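Local atomic coordinates of T-cell surface glycoprotein CD1A1 antigen (Gallus gallus, PDB entry 3JVG), a protein that probably presents lipid antigens to T cells through the MHC class I-like ectodomain of this CD1-family glycoprotein. Residues A[14-19]-A[77-82]; A[89-94]-A[111-116]. All blocks are in the same frame, centred on the assembly; numbering follows the deposited sequence. Where two conformers were deposited one is given.

Interaction 1 (A[14-19]-A[77-82]); sequences ATFQNS and RLVQMY. With NAG (2-acetamido-2-deoxy-beta-D-glucopyranose), chain J.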
loop_
_atom_site.group_PDB
_atom_site.type_symbol
_atom_site.label_atom_id
_atom_site.label_comp_id
_atom_site.label_asym_id
_atom_site.label_seq_id
_atom_site.Cartn_x
_atom_site.Cartn_y
_atom_site.Cartn_z
ATOM N N ALA A 14 12.190 9.506 3.086
ATOM C CA ALA A 14 13.631 9.729 3.228
ATOM C C ALA A 14 14.116 9.331 4.611
ATOM O O ALA A 14 13.593 9.785 5.643
ATOM C CB ALA A 14 13.971 11.188 2.939
ATOM N N THR A 15 15.106 8.460 4.643
ATOM C CA THR A 15 15.763 8.154 5.884
ATOM C C THR A 15 17.048 8.979 5.940
ATOM O O THR A 15 17.984 8.774 5.139
ATOM C CB THR A 15 16.149 6.644 5.973
ATOM O OG1 THR A 15 14.992 5.843 5.767
ATOM C CG2 THR A 15 16.699 6.342 7.308
ATOM N N PHE A 16 17.131 9.881 6.891
ATOM C CA PHE A 16 18.391 10.578 7.073
ATOM C C PHE A 16 19.316 9.777 7.954
ATOM O O PHE A 16 19.088 9.653 9.160
ATOM C CB PHE A 16 18.138 11.990 7.602
ATOM C CG PHE A 16 17.291 12.826 6.661
ATOM C CD1 PHE A 16 15.924 12.563 6.514
ATOM C CD2 PHE A 16 17.881 13.820 5.842
ATOM C CE1 PHE A 16 15.147 13.280 5.620
ATOM C CE2 PHE A 16 17.086 14.552 4.914
ATOM C CZ PHE A 16 15.717 14.278 4.830
ATOM N N GLN A 17 20.359 9.216 7.376
ATOM C CA GLN A 17 21.276 8.386 8.186
ATOM C C GLN A 17 22.339 9.179 8.970
ATOM O O GLN A 17 22.677 8.809 10.091
ATOM C CB GLN A 17 21.936 7.319 7.328
ATOM C CG GLN A 17 20.936 6.539 6.484
ATOM C CD GLN A 17 21.606 5.438 5.707
ATOM O OE1 GLN A 17 22.271 5.703 4.694
ATOM N NE2 GLN A 17 21.454 4.190 6.179
ATOM N N ASN A 18 22.871 10.239 8.365
ATOM C CA ASN A 18 23.805 11.162 9.029
ATOM C C ASN A 18 23.688 12.514 8.304
ATOM O O ASN A 18 22.808 12.690 7.458
ATOM C CB ASN A 18 25.253 10.616 9.061
ATOM C CG ASN A 18 25.836 10.366 7.667
ATOM O OD1 ASN A 18 25.509 11.069 6.708
ATOM N ND2 ASN A 18 26.715 9.358 7.563
ATOM N N SER A 19 24.559 13.463 8.609
ATOM C CA SER A 19 24.387 14.787 8.021
ATOM C C SER A 19 24.648 14.833 6.505
ATOM O O SER A 19 24.268 15.819 5.867
ATOM C CB SER A 19 25.232 15.855 8.744
ATOM O OG SER A 19 26.589 15.703 8.431
ATOM N N ARG A 77 17.894 18.965 1.649
ATOM C CA ARG A 77 18.746 20.086 2.004
ATOM C C ARG A 77 18.135 20.897 3.129
ATOM O O ARG A 77 18.853 21.299 4.025
ATOM C CB ARG A 77 19.097 20.940 0.776
ATOM C CG ARG A 77 20.094 20.238 -0.141
ATOM C CD ARG A 77 20.314 21.001 -1.484
ATOM N N LEU A 78 16.833 21.128 3.092
ATOM C CA LEU A 78 16.182 21.891 4.151
ATOM C C LEU A 78 16.295 21.231 5.512
ATOM O O LEU A 78 16.590 21.909 6.497
ATOM C CB LEU A 78 14.704 22.137 3.841
ATOM C CG LEU A 78 14.448 23.207 2.771
ATOM C CD1 LEU A 78 12.985 23.163 2.398
ATOM C CD2 LEU A 78 14.858 24.625 3.220
ATOM N N VAL A 79 16.060 19.907 5.544
ATOM C CA VAL A 79 16.141 19.098 6.748
ATOM C C VAL A 79 17.540 19.162 7.331
ATOM O O VAL A 79 17.709 19.426 8.507
ATOM C CB VAL A 79 15.749 17.623 6.454
ATOM C CG1 VAL A 79 16.253 16.706 7.544
ATOM C CG2 VAL A 79 14.228 17.464 6.252
ATOM N N GLN A 80 18.554 18.953 6.505
ATOM C CA GLN A 80 19.923 18.959 7.004
ATOM C C GLN A 80 20.322 20.309 7.535
ATOM O O GLN A 80 21.009 20.388 8.552
ATOM C CB GLN A 80 20.901 18.530 5.921
ATOM C CG GLN A 80 20.765 17.077 5.554
ATOM C CD GLN A 80 21.622 16.729 4.356
ATOM O OE1 GLN A 80 22.158 17.622 3.667
ATOM N NE2 GLN A 80 21.789 15.429 4.111
ATOM N N MET A 81 19.858 21.365 6.865
ATOM C CA MET A 81 20.121 22.751 7.274
ATOM C C MET A 81 19.481 23.131 8.618
ATOM O O MET A 81 20.105 23.766 9.438
ATOM C CB MET A 81 19.712 23.727 6.158
ATOM C CG MET A 81 19.931 25.200 6.458
ATOM S SD MET A 81 20.220 26.238 4.975
ATOM C CE MET A 81 20.519 27.826 5.754
ATOM N N TYR A 82 18.251 22.699 8.860
ATOM C CA TYR A 82 17.491 23.205 9.994
ATOM C C TYR A 82 17.161 22.253 11.150
ATOM O O TYR A 82 16.443 22.660 12.048
ATOM C CB TYR A 82 16.200 23.835 9.487
ATOM C CG TYR A 82 16.422 25.042 8.627
ATOM C CD1 TYR A 82 16.700 26.290 9.200
ATOM C CD2 TYR A 82 16.357 24.946 7.236
ATOM C CE1 TYR A 82 16.902 27.414 8.404
ATOM C CE2 TYR A 82 16.555 26.070 6.426
ATOM C CZ TYR A 82 16.830 27.300 7.019
ATOM O OH TYR A 82 17.031 28.395 6.234
HETATM C C1 NAG J . 27.413 8.931 6.366
HETATM C C2 NAG J . 28.933 8.883 6.657
HETATM C C3 NAG J . 29.685 8.306 5.443
HETATM C C4 NAG J . 29.185 6.851 5.245
HETATM C C5 NAG J . 27.650 6.861 5.006
HETATM C C6 NAG J . 27.013 5.458 4.803
HETATM C C7 NAG J . 29.920 10.413 8.348
HETATM C C8 NAG J . 30.402 11.816 8.633
HETATM N N2 NAG J . 29.452 10.181 7.106
HETATM O O3 NAG J . 31.099 8.484 5.558
HETATM O O4 NAG J . 29.821 6.195 4.166
HETATM O O5 NAG J . 26.931 7.645 5.976
HETATM O O6 NAG J . 26.437 4.827 5.946
HETATM O O7 NAG J . 29.978 9.559 9.243
#
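S19 O lies over the flat face of the Q80 carboxamide, close to both CD and NE2; S19 O is 3.1 Å from Q80 NE2, but the N-H is badly aimed and no hydrogen bond forms. Q80 chi1 (-69°) sets CG beside the backbone N, and beyond it the chain runs extended from the helix toward S19. The carbonyl oxygen stands over the amide plane, 3.2 Å from S19 O to Q80 CD. This is the polar, outer part of the contact. Further in, F16 and V79 reach toward each other tip to tip. One face of the phenyl ring receives V79 CG1, which stands 3.6 Å from the ring centroid and 17° off the normal, a CH-pi contact. The methyl leans toward the CE2 side, with V79 CG1 3.5 Å from F16 CE2, while V79 CB also comes within 3.7 Å of F16 CE2 and CZ. Both residues are buried: the F16 ring also meets the ring of F89, and V79 packs on F89 and F91 of the adjoining strand. N18 belongs to the surface. Its ND2 is bonded covalently to C1 of the sugar NAG at 1.4 Å, whereas OD1 is held by the backbone N of T20, the threonine of the N-S-T glycosylation sequence. The bond to the asparagine CB points away from the helix, although the end of the side chain turns back toward it; ND2 carries the sugar. The C-terminal part of helix 58-82 is therefore joined to segment 14-19 within the MHC-like domain. With no hydrogen bond across the two segments, this attachment rests on dispersion and CH-pi contact at the F16-V79 core, supplemented at the surface by a carbonyl-amide approach that is probably only weakly directional.

Interaction 2 (A[89-94]-A[111-116]); sequences FVFQSS and IAYEGQ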
loop_
_atom_site.group_PDB
_atom_site.type_symbol
_atom_site.label_atom_id
_atom_site.label_comp_id
_atom_site.label_asym_id
_atom_site.label_seq_id
_atom_site.Cartn_x
_atom_site.Cartn_y
_atom_site.Cartn_z
ATOM N N PHE A 89 16.577 9.358 11.276
ATOM C CA PHE A 89 15.150 9.646 11.349
ATOM C C PHE A 89 14.552 9.619 9.954
ATOM O O PHE A 89 15.280 9.595 8.955
ATOM C CB PHE A 89 14.863 10.986 12.049
ATOM C CG PHE A 89 15.600 12.151 11.464
ATOM C CD1 PHE A 89 15.180 12.739 10.287
ATOM C CD2 PHE A 89 16.724 12.660 12.098
ATOM C CE1 PHE A 89 15.895 13.816 9.749
ATOM C CE2 PHE A 89 17.427 13.746 11.568
ATOM C CZ PHE A 89 17.011 14.320 10.396
ATOM N N VAL A 90 13.224 9.629 9.895
ATOM C CA VAL A 90 12.556 9.546 8.631
ATOM C C VAL A 90 11.484 10.607 8.424
ATOM O O VAL A 90 10.677 10.898 9.347
ATOM C CB VAL A 90 12.188 8.028 8.183
ATOM C CG1 VAL A 90 12.634 6.967 9.148
ATOM C CG2 VAL A 90 10.782 7.822 7.555
ATOM N N PHE A 91 11.528 11.199 7.246
ATOM C CA PHE A 91 10.477 12.069 6.767
ATOM C C PHE A 91 9.757 11.372 5.639
ATOM O O PHE A 91 10.376 10.582 4.901
ATOM C CB PHE A 91 11.016 13.396 6.277
ATOM C CG PHE A 91 11.238 14.387 7.340
ATOM C CD1 PHE A 91 12.468 14.469 7.969
ATOM C CD2 PHE A 91 10.218 15.255 7.708
ATOM C CE1 PHE A 91 12.705 15.426 9.012
ATOM C CE2 PHE A 91 10.402 16.240 8.707
ATOM C CZ PHE A 91 11.660 16.331 9.378
ATOM N N GLN A 92 8.455 11.649 5.555
ATOM C CA GLN A 92 7.623 11.277 4.443
ATOM C C GLN A 92 6.763 12.444 3.934
ATOM O O GLN A 92 6.423 13.394 4.711
ATOM C CB GLN A 92 6.750 10.062 4.833
ATOM C CG GLN A 92 7.532 8.840 5.333
ATOM C CD GLN A 92 6.664 7.951 6.220
ATOM O OE1 GLN A 92 6.668 8.127 7.436
ATOM N NE2 GLN A 92 5.826 7.089 5.606
ATOM N N SER A 93 6.422 12.392 2.638
ATOM C CA SER A 93 5.413 13.295 2.060
ATOM C C SER A 93 4.382 12.517 1.319
ATOM O O SER A 93 4.726 11.540 0.670
ATOM C CB SER A 93 5.954 14.273 0.980
ATOM O OG SER A 93 7.229 14.716 1.222
ATOM N N SER A 94 3.152 13.036 1.325
ATOM C CA SER A 94 2.027 12.496 0.552
ATOM C C SER A 94 1.415 13.728 -0.078
ATOM O O SER A 94 1.022 14.666 0.644
ATOM C CB SER A 94 1.054 11.819 1.495
ATOM O OG SER A 94 -0.084 11.269 0.848
ATOM N N ILE A 111 3.332 16.363 5.312
ATOM C CA ILE A 111 4.618 15.852 5.680
ATOM C C ILE A 111 4.553 15.135 7.027
ATOM O O ILE A 111 3.921 15.601 8.006
ATOM C CB ILE A 111 5.638 16.954 5.597
ATOM C CG1 ILE A 111 5.646 17.475 4.114
ATOM C CG2 ILE A 111 6.977 16.474 6.081
ATOM C CD1 ILE A 111 6.333 18.745 3.906
ATOM N N ALA A 112 5.159 13.942 7.041
ATOM C CA ALA A 112 5.259 13.223 8.267
ATOM C C ALA A 112 6.701 13.202 8.773
ATOM O O ALA A 112 7.688 13.322 8.001
ATOM C CB ALA A 112 4.682 11.782 8.133
ATOM N N TYR A 113 6.786 13.017 10.088
ATOM C CA TYR A 113 8.060 12.956 10.777
ATOM C C TYR A 113 7.912 11.908 11.835
ATOM O O TYR A 113 6.944 11.905 12.593
ATOM C CB TYR A 113 8.450 14.315 11.381
ATOM C CG TYR A 113 9.643 14.215 12.281
ATOM C CD1 TYR A 113 10.908 13.811 11.777
ATOM C CD2 TYR A 113 9.512 14.465 13.644
ATOM C CE1 TYR A 113 12.006 13.698 12.616
ATOM C CE2 TYR A 113 10.606 14.341 14.521
ATOM C CZ TYR A 113 11.848 13.961 14.003
ATOM O OH TYR A 113 12.888 13.869 14.889
ATOM N N GLU A 114 8.874 11.004 11.869
ATOM C CA GLU A 114 8.825 9.794 12.673
ATOM C C GLU A 114 7.447 9.160 12.588
ATOM O O GLU A 114 6.891 8.805 13.603
ATOM C CB GLU A 114 9.261 10.043 14.133
ATOM C CG GLU A 114 10.834 10.249 14.343
ATOM C CD GLU A 114 11.778 9.056 13.789
ATOM O OE1 GLU A 114 12.480 8.438 14.678
ATOM O OE2 GLU A 114 11.854 8.749 12.524
ATOM N N GLY A 115 6.891 9.029 11.376
ATOM C CA GLY A 115 5.607 8.331 11.194
ATOM C C GLY A 115 4.353 9.024 11.717
ATOM O O GLY A 115 3.336 8.382 11.896
ATOM N N GLN A 116 4.408 10.336 11.942
ATOM C CA GLN A 116 3.220 11.061 12.390
ATOM C C GLN A 116 3.098 12.356 11.646
ATOM O O GLN A 116 4.100 12.926 11.321
ATOM C CB GLN A 116 3.364 11.459 13.885
ATOM C CG GLN A 116 3.297 10.322 14.901
ATOM C CD GLN A 116 2.036 9.491 14.784
ATOM O OE1 GLN A 116 0.921 10.014 14.597
ATOM N NE2 GLN A 116 2.199 8.172 14.910
HETATM O O HOH W 1 8.117 9.880 9.146
#
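F91 and Y113 form an oblique aromatic pair, planes at 36° and centroids 5.0 Å apart, on the sheet face that also carries S93 and I111. Y113 CD1 comes over one face of the F91 ring, 3.6 Å from F91 CZ and toward the rim, while I111 CG2 sits at the edge of the same ring, 3.8 Å from F91 CD2. Y113 chi1 (171°) puts CG anti to the backbone N, and Y113 CE1 reaches F89 CB at 4.0 Å. V90 and E114 cross at about a right angle. E114 N bonds V90 O at 3.1 Å; in one of two E114 conformers, so with some doubt, OE2 accepts a hydrogen bond from V90 N (3.1 Å), the donor above the carboxylate plane. On the opposite sheet face, Q92 OE1 takes a bond from a water that also donates to V90 O and accepts from G115 N; Q92 NE2 bonds the backbone of a neighbouring protein chain, probably beta2-microglobulin. Paired bonds between Q92 and A112 (A112 N to Q92 O, 2.7 Å) fix the antiparallel register. Beyond them a type I' turn, Y113 to Q116, leads on to strand 116-122. Strands 89-99 and 105-113 thus form an antiparallel beta hairpin in the floor of the MHC-like platform.

Overall arrangement
Interactions 1 and 2 lie on the same eight-stranded sheet, their centres 12 Å apart. Segment 14-19 runs alongside strand 89-94, probably hydrogen-bonded from A14 N to F91 O and from F16 N to F89 O, each at 2.8 Å. The helix of interaction 1 also reaches interaction 2 directly: V79 CG1 is 3.7 Å from F89 CE1, so one valine packs against aromatic rings of both neighbouring strands. An unidentified bound molecule, probably from the crystallisation liquor, lies about 4 Å from the side chain of V79, and one lies about 3 Å from that of I111; such molecules often mark pockets, and this would fit the lipid-binding space of CD1 proteins.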